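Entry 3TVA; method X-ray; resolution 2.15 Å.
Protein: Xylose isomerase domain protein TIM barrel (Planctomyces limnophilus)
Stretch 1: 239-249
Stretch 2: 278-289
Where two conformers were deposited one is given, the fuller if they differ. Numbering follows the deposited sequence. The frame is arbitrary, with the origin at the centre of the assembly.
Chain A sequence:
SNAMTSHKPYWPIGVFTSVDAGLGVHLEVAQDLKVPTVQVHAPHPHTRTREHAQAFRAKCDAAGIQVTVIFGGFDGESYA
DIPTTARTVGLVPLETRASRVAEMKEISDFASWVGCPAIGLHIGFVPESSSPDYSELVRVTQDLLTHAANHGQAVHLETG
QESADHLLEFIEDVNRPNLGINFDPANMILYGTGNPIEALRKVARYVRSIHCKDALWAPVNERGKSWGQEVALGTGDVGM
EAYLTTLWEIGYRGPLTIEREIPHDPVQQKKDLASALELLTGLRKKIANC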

ATOM      1  N   GLY A 239     -14.594   7.267   7.831  1.00 27.41           N
ATOM      2  CA  GLY A 239     -15.789   7.428   7.000  1.00 30.56           C
ATOM      3  C   GLY A 239     -15.835   6.581   5.730  1.00 30.89           C
ATOM      4  O   GLY A 239     -15.629   7.096   4.621  1.00 24.76           O
HETATM    5  N   MSE A 240     -15.974   5.266   5.898  0.58 27.52           N
HETATM    6  CA  MSE A 240     -15.946   4.334   4.770  0.58 24.53           C
HETATM    7  C   MSE A 240     -16.890   4.716   3.624  0.58 24.46           C
HETATM    8  O   MSE A 240     -16.516   4.637   2.455  0.58 23.87           O
HETATM    9  CB  MSE A 240     -16.220   2.905   5.243  0.58 22.88           C
HETATM   10  CG  MSE A 240     -15.493   1.816   4.441  0.58 25.64           C
HETATM   11 SE   MSE A 240     -13.555   2.083   4.129  0.58 46.47          SE
HETATM   12  CE  MSE A 240     -12.994   2.734   5.889  0.58 46.61           C
ATOM     13  N   GLU A 241     -18.104   5.136   3.953  1.00 24.38           N
ATOM     14  CA  GLU A 241     -19.030   5.577   2.916  1.00 24.06           C
ATOM     15  C   GLU A 241     -18.530   6.861   2.241  1.00 20.33           C
ATOM     16  O   GLU A 241     -18.595   6.993   1.015  1.00 23.35           O
ATOM     17  CB  GLU A 241     -20.469   5.735   3.450  1.00 25.47           C
ATOM     18  CG  GLU A 241     -21.424   6.151   2.366  1.00 32.61           C
ATOM     19  CD  GLU A 241     -22.842   5.668   2.594  1.00 44.94           C
ATOM     20  OE1 GLU A 241     -23.629   5.705   1.619  1.00 42.50           O
ATOM     21  OE2 GLU A 241     -23.171   5.259   3.735  1.00 52.17           O
ATOM     22  N   ALA A 242     -17.998   7.791   3.033  1.00 20.60           N
ATOM     23  CA  ALA A 242     -17.395   9.008   2.480  1.00 22.14           C
ATOM     24  C   ALA A 242     -16.209   8.706   1.548  1.00 23.73           C
ATOM     25  O   ALA A 242     -16.056   9.316   0.487  1.00 21.35           O
ATOM     26  CB  ALA A 242     -16.972   9.948   3.608  1.00 21.89           C
ATOM     27  N   TYR A 243     -15.381   7.747   1.953  1.00 20.04           N
ATOM     28  CA  TYR A 243     -14.206   7.336   1.191  1.00 18.85           C
ATOM     29  C   TYR A 243     -14.602   6.692  -0.144  1.00 19.77           C
ATOM     30  O   TYR A 243     -14.111   7.089  -1.201  1.00 19.03           O
ATOM     31  CB  TYR A 243     -13.404   6.345   2.048  1.00 18.43           C
ATOM     32  CG  TYR A 243     -12.141   5.747   1.451  1.00 20.96           C
ATOM     33  CD1 TYR A 243     -11.220   6.527   0.769  1.00 18.74           C
ATOM     34  CD2 TYR A 243     -11.850   4.394   1.629  1.00 23.25           C
ATOM     35  CE1 TYR A 243     -10.050   5.968   0.246  1.00 22.26           C
ATOM     36  CE2 TYR A 243     -10.687   3.827   1.113  1.00 22.48           C
ATOM     37  CZ  TYR A 243      -9.788   4.621   0.428  1.00 23.92           C
ATOM     38  OH  TYR A 243      -8.616   4.065  -0.068  1.00 22.98           O
ATOM     39  N   LEU A 244     -15.485   5.694  -0.088  1.00 17.46           N
ATOM     40  CA  LEU A 244     -15.936   5.008  -1.291  1.00 16.40           C
ATOM     41  C   LEU A 244     -16.731   5.903  -2.259  1.00 20.58           C
ATOM     42  O   LEU A 244     -16.576   5.780  -3.471  1.00 19.39           O
ATOM     43  CB  LEU A 244     -16.733   3.755  -0.947  1.00 18.46           C
ATOM     44  CG  LEU A 244     -15.933   2.445  -0.909  1.00 25.98           C
ATOM     45  CD1 LEU A 244     -14.790   2.560   0.048  1.00 22.16           C
ATOM     46  CD2 LEU A 244     -16.826   1.240  -0.544  1.00 24.97           C
ATOM     47  N   THR A 245     -17.563   6.789  -1.721  0.61 20.05           N
ATOM     48  CA  THR A 245     -18.355   7.662  -2.572  0.61 19.24           C
ATOM     49  C   THR A 245     -17.433   8.657  -3.282  0.61 19.85           C
ATOM     50  O   THR A 245     -17.651   8.992  -4.441  0.61 20.20           O
ATOM     51  CB  THR A 245     -19.472   8.381  -1.775  0.61 17.81           C
ATOM     52  OG1 THR A 245     -20.141   7.436  -0.918  0.61 19.97           O
ATOM     53  CG2 THR A 245     -20.482   8.990  -2.708  0.61 16.68           C
ATOM     54  N   THR A 246     -16.385   9.102  -2.594  1.00 14.69           N
ATOM     55  CA  THR A 246     -15.380   9.971  -3.206  1.00 17.76           C
ATOM     56  C   THR A 246     -14.539   9.221  -4.259  1.00 18.57           C
ATOM     57  O   THR A 246     -14.253   9.758  -5.331  1.00 18.82           O
ATOM     58  CB  THR A 246     -14.456  10.619  -2.156  1.00 18.60           C
ATOM     59  OG1 THR A 246     -15.250  11.329  -1.202  1.00 20.37           O
ATOM     60  CG2 THR A 246     -13.491  11.583  -2.816  1.00 15.89           C
ATOM     61  N   LEU A 247     -14.156   7.980  -3.962  1.00 16.49           N
ATOM     62  CA  LEU A 247     -13.434   7.155  -4.945  1.00 15.82           C
ATOM     63  C   LEU A 247     -14.257   6.989  -6.207  1.00 18.30           C
ATOM     64  O   LEU A 247     -13.736   7.041  -7.321  1.00 18.78           O
ATOM     65  CB  LEU A 247     -13.137   5.758  -4.377  1.00 16.90           C
ATOM     66  CG  LEU A 247     -11.904   5.611  -3.477  1.00 21.20           C
ATOM     67  CD1 LEU A 247     -11.844   4.208  -2.841  1.00 18.23           C
ATOM     68  CD2 LEU A 247     -10.623   5.914  -4.260  1.00 13.55           C
ATOM     69  N   TRP A 248     -15.554   6.766  -6.032  1.00 16.38           N
ATOM     70  CA  TRP A 248     -16.420   6.581  -7.181  1.00 18.68           C
ATOM     71  C   TRP A 248     -16.443   7.851  -8.032  1.00 20.50           C
ATOM     72  O   TRP A 248     -16.303   7.786  -9.248  1.00 22.01           O
ATOM     73  CB  TRP A 248     -17.830   6.214  -6.732  1.00 18.33           C
ATOM     74  CG  TRP A 248     -18.750   5.908  -7.865  1.00 19.16           C
ATOM     75  CD1 TRP A 248     -19.770   6.699  -8.344  1.00 22.16           C
ATOM     76  CD2 TRP A 248     -18.746   4.723  -8.667  1.00 20.49           C
ATOM     77  NE1 TRP A 248     -20.396   6.068  -9.398  1.00 23.94           N
ATOM     78  CE2 TRP A 248     -19.783   4.857  -9.618  1.00 28.02           C
ATOM     79  CE3 TRP A 248     -17.966   3.555  -8.670  1.00 23.01           C
ATOM     80  CZ2 TRP A 248     -20.063   3.865 -10.563  1.00 27.85           C
ATOM     81  CZ3 TRP A 248     -18.244   2.577  -9.609  1.00 27.67           C
ATOM     82  CH2 TRP A 248     -19.285   2.738 -10.542  1.00 25.08           C
ATOM     83  N   GLU A 249     -16.595   9.003  -7.383  1.00 20.40           N
ATOM     84  CA  GLU A 249     -16.636  10.285  -8.089  1.00 19.98           C
ATOM     85  C   GLU A 249     -15.376  10.578  -8.919  1.00 21.90           C
ATOM     86  O   GLU A 249     -15.461  11.118 -10.025  1.00 18.28           O
ATOM     87  CB  GLU A 249     -16.876  11.440  -7.114  1.00 22.34           C
ATOM     88  CG  GLU A 249     -16.698  12.794  -7.785  1.00 34.57           C
ATOM     89  CD  GLU A 249     -16.678  13.959  -6.821  1.00 46.63           C
ATOM     90  OE1 GLU A 249     -17.346  13.879  -5.761  1.00 47.15           O
ATOM     91  OE2 GLU A 249     -16.004  14.975  -7.128  1.00 52.50           O
ATOM     92  N   GLU A 278     -18.058  -7.833   4.186  1.00 28.11           N
ATOM     93  CA  GLU A 278     -19.502  -7.601   4.216  1.00 31.29           C
ATOM     94  C   GLU A 278     -19.869  -6.110   4.080  1.00 27.73           C
ATOM     95  O   GLU A 278     -20.782  -5.741   3.329  1.00 29.23           O
ATOM     96  CB  GLU A 278     -20.112  -8.171   5.498  1.00 35.19           C
ATOM     97  CG  GLU A 278     -21.597  -7.888   5.625  0.84 42.93           C
ATOM     98  CD  GLU A 278     -22.180  -8.439   6.904  0.67 51.30           C
ATOM     99  OE1 GLU A 278     -23.336  -8.914   6.868  0.66 56.16           O
ATOM    100  OE2 GLU A 278     -21.484  -8.393   7.943  0.66 52.25           O
ATOM    101  N   LEU A 279     -19.160  -5.259   4.815  1.00 26.79           N
ATOM    102  CA  LEU A 279     -19.359  -3.815   4.723  1.00 27.34           C
ATOM    103  C   LEU A 279     -19.084  -3.269   3.308  1.00 26.56           C
ATOM    104  O   LEU A 279     -19.874  -2.489   2.762  1.00 23.85           O
ATOM    105  CB  LEU A 279     -18.469  -3.105   5.741  1.00 28.46           C
ATOM    106  CG  LEU A 279     -18.531  -1.583   5.664  1.00 34.52           C
ATOM    107  CD1 LEU A 279     -19.916  -1.106   6.118  1.00 38.70           C
ATOM    108  CD2 LEU A 279     -17.433  -0.938   6.492  1.00 34.32           C
ATOM    109  N   LEU A 280     -17.970  -3.678   2.706  1.00 23.15           N
ATOM    110  CA  LEU A 280     -17.608  -3.161   1.384  1.00 22.57           C
ATOM    111  C   LEU A 280     -18.535  -3.692   0.300  1.00 26.72           C
ATOM    112  O   LEU A 280     -18.812  -3.005  -0.690  1.00 26.20           O
ATOM    113  CB  LEU A 280     -16.154  -3.495   1.036  1.00 24.13           C
ATOM    114  CG  LEU A 280     -15.088  -2.800   1.888  1.00 26.20           C
ATOM    115  CD1 LEU A 280     -13.705  -3.319   1.544  1.00 27.33           C
ATOM    116  CD2 LEU A 280     -15.145  -1.285   1.695  1.00 19.51           C
ATOM    117  N   THR A 281     -19.014  -4.919   0.487  1.00 23.49           N
ATOM    118  CA  THR A 281     -19.906  -5.538  -0.486  1.00 26.84           C
ATOM    119  C   THR A 281     -21.237  -4.778  -0.531  1.00 29.33           C
ATOM    120  O   THR A 281     -21.781  -4.535  -1.607  1.00 29.90           O
ATOM    121  CB  THR A 281     -20.119  -7.032  -0.167  1.00 32.54           C
ATOM    122  OG1 THR A 281     -18.868  -7.722  -0.304  1.00 36.94           O
ATOM    123  CG2 THR A 281     -21.144  -7.668  -1.097  1.00 35.12           C
ATOM    124  N   GLY A 282     -21.742  -4.393   0.641  1.00 27.13           N
ATOM    125  CA  GLY A 282     -22.950  -3.583   0.728  1.00 26.56           C
ATOM    126  C   GLY A 282     -22.744  -2.193   0.140  1.00 26.13           C
ATOM    127  O   GLY A 282     -23.598  -1.684  -0.582  1.00 25.19           O
ATOM    128  N   LEU A 283     -21.607  -1.566   0.432  1.00 22.13           N
ATOM    129  CA  LEU A 283     -21.366  -0.224  -0.099  1.00 23.32           C
ATOM    130  C   LEU A 283     -21.156  -0.258  -1.615  1.00 26.42           C
ATOM    131  O   LEU A 283     -21.617   0.634  -2.332  1.00 25.77           O
ATOM    132  CB  LEU A 283     -20.184   0.457   0.606  1.00 22.35           C
ATOM    133  CG  LEU A 283     -20.404   0.847   2.077  1.00 25.08           C
ATOM    134  CD1 LEU A 283     -19.085   1.290   2.703  1.00 24.53           C
ATOM    135  CD2 LEU A 283     -21.461   1.944   2.214  1.00 27.57           C
ATOM    136  N   ARG A 284     -20.478  -1.294  -2.107  1.00 23.87           N
ATOM    137  CA  ARG A 284     -20.310  -1.457  -3.545  1.00 25.84           C
ATOM    138  C   ARG A 284     -21.655  -1.586  -4.239  1.00 26.61           C
ATOM    139  O   ARG A 284     -21.875  -0.983  -5.281  1.00 24.09           O
ATOM    140  CB  ARG A 284     -19.455  -2.685  -3.875  1.00 26.60           C
ATOM    141  CG  ARG A 284     -19.184  -2.864  -5.374  1.00 24.38           C
ATOM    142  CD  ARG A 284     -18.260  -4.060  -5.617  1.00 25.47           C
ATOM    143  NE  ARG A 284     -18.934  -5.312  -5.274  1.00 26.43           N
ATOM    144  CZ  ARG A 284     -18.332  -6.494  -5.163  1.00 29.80           C
ATOM    145  NH1 ARG A 284     -17.019  -6.597  -5.362  1.00 25.34           N
ATOM    146  NH2 ARG A 284     -19.045  -7.580  -4.852  1.00 27.84           N
ATOM    147  N   LYS A 285     -22.553  -2.381  -3.660  1.00 25.44           N
ATOM    148  CA  LYS A 285     -23.870  -2.588  -4.248  1.00 26.52           C
ATOM    149  C   LYS A 285     -24.664  -1.283  -4.295  1.00 29.52           C
ATOM    150  O   LYS A 285     -25.382  -1.008  -5.257  1.00 33.00           O
ATOM    151  CB  LYS A 285     -24.648  -3.640  -3.456  1.00 27.39           C
ATOM    152  CG  LYS A 285     -26.046  -3.918  -3.991  1.00 35.54           C
ATOM    153  CD  LYS A 285     -26.726  -4.991  -3.148  1.00 42.67           C
ATOM    154  CE  LYS A 285     -28.232  -5.039  -3.390  0.69 48.24           C
ATOM    155  NZ  LYS A 285     -28.568  -5.537  -4.750  0.69 51.35           N
ATOM    156  N   LYS A 286     -24.531  -0.482  -3.247  1.00 28.50           N
ATOM    157  CA  LYS A 286     -25.189   0.815  -3.189  1.00 30.86           C
ATOM    158  C   LYS A 286     -24.577   1.826  -4.164  1.00 33.69           C
ATOM    159  O   LYS A 286     -25.293   2.473  -4.925  1.00 32.88           O
ATOM    160  CB  LYS A 286     -25.119   1.365  -1.763  1.00 33.18           C
ATOM    161  CG  LYS A 286     -25.848   2.683  -1.567  1.00 38.06           C
ATOM    162  CD  LYS A 286     -25.547   3.270  -0.198  1.00 39.07           C
ATOM    163  CE  LYS A 286     -26.313   4.579   0.014  1.00 40.00           C
ATOM    164  NZ  LYS A 286     -26.175   5.083   1.412  1.00 36.10           N
ATOM    165  N   ILE A 287     -23.257   1.994  -4.098  1.00 30.97           N
ATOM    166  CA  ILE A 287     -22.572   3.022  -4.885  1.00 30.87           C
ATOM    167  C   ILE A 287     -22.251   2.655  -6.341  1.00 34.61           C
ATOM    168  O   ILE A 287     -22.486   3.445  -7.253  1.00 31.71           O
ATOM    169  CB  ILE A 287     -21.270   3.446  -4.187  1.00 25.85           C
ATOM    170  CG1 ILE A 287     -21.569   3.924  -2.766  1.00 23.07           C
ATOM    171  CG2 ILE A 287     -20.543   4.531  -4.974  1.00 23.67           C
ATOM    172  CD1 ILE A 287     -20.306   4.035  -1.901  1.00 20.43           C
ATOM    173  N   ALA A 288     -21.720   1.453  -6.552  1.00 36.27           N
ATOM    174  CA  ALA A 288     -21.282   1.041  -7.883  1.00 39.61           C
ATOM    175  C   ALA A 288     -22.333   0.212  -8.610  1.00 48.36           C
ATOM    176  O   ALA A 288     -22.153  -0.132  -9.779  1.00 45.17           O
ATOM    177  CB  ALA A 288     -19.964   0.276  -7.792  1.00 35.62           C
ATOM    178  N   ASN A 289     -23.432  -0.078  -7.909  1.00 61.04           N
ATOM    179  CA  ASN A 289     -24.522  -0.936  -8.394  1.00 68.47           C
ATOM    180  C   ASN A 289     -24.120  -2.383  -8.719  1.00 70.32           C
ATOM    181  O   ASN A 289     -24.763  -3.054  -9.531  1.00 71.44           O
ATOM    182  CB  ASN A 289     -25.273  -0.282  -9.559  1.00 73.98           C
ATOM    183  CG  ASN A 289     -26.205   0.822  -9.100  1.00 81.05           C
ATOM    184  OD1 ASN A 289     -25.766   1.922  -8.754  1.00 80.22           O
ATOM    185  ND2 ASN A 289     -27.504   0.534  -9.093  1.00 86.49           N
TER

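The two stretches pack as helices whose axes approach to 10.6 Å and run in broadly the same direction, at 43° to one another, burying 550 Å² in total. The contact is largely apolar, and on the first helix it follows the i, i+4, i+8 spacing of Met240, Leu244 and Trp248, all of which direct CA-to-CB toward the second helix. Met240, Leu244, Leu280 and Ala288 are buried, where apolar side chains suit because they leave no polar group to satisfy.

Met240, present as selenomethionine, has an off-well chi1 (-147°) that leaves CG 3.9 Å from Leu279 CD2 and 4.0 Å from Leu283 CD1, while the end of the chain, bearing SE, leads away from the second helix. Leu244 is also off-well at chi1 (-94°); its CD2 lies 3.6 Å from Leu283 CB and 3.8 Å from Leu280 CD2. Leu280 starts sideways, but its m,t conformation carries its end inward to meet this methyl. Leu283, likewise m,t, directs CA-to-CB toward the first helix.

Ile287 loses the most area of any residue here. Its CB points sideways, yet with chi1 m and chi2 t the two arms diverge: CD1 reaches 3.7 Å from Leu244 CB and 3.5 Å from Thr245 OG1, whereas CG2 sits 3.6 Å from Trp248 CB and off-centre over the five-membered ring. Thr245, in the m rotamer, turns OG1 back to its own helix, donating to Glu241 O at 2.5 Å.

Trp248, with chi1 t, lays its indole along the end of the second stretch. Ala288 CA stands over the face of the six-membered ring, 3.9 Å from its centroid, and Ala288 CB is 3.4 Å from Trp248 CZ3.

A salt bridge supplements the packing: Glu241, t at chi1 and chi2, and the exposed, fully extended Lys286 pair their charges, with Glu241 OE1 2.6 Å from Lys286 NZ.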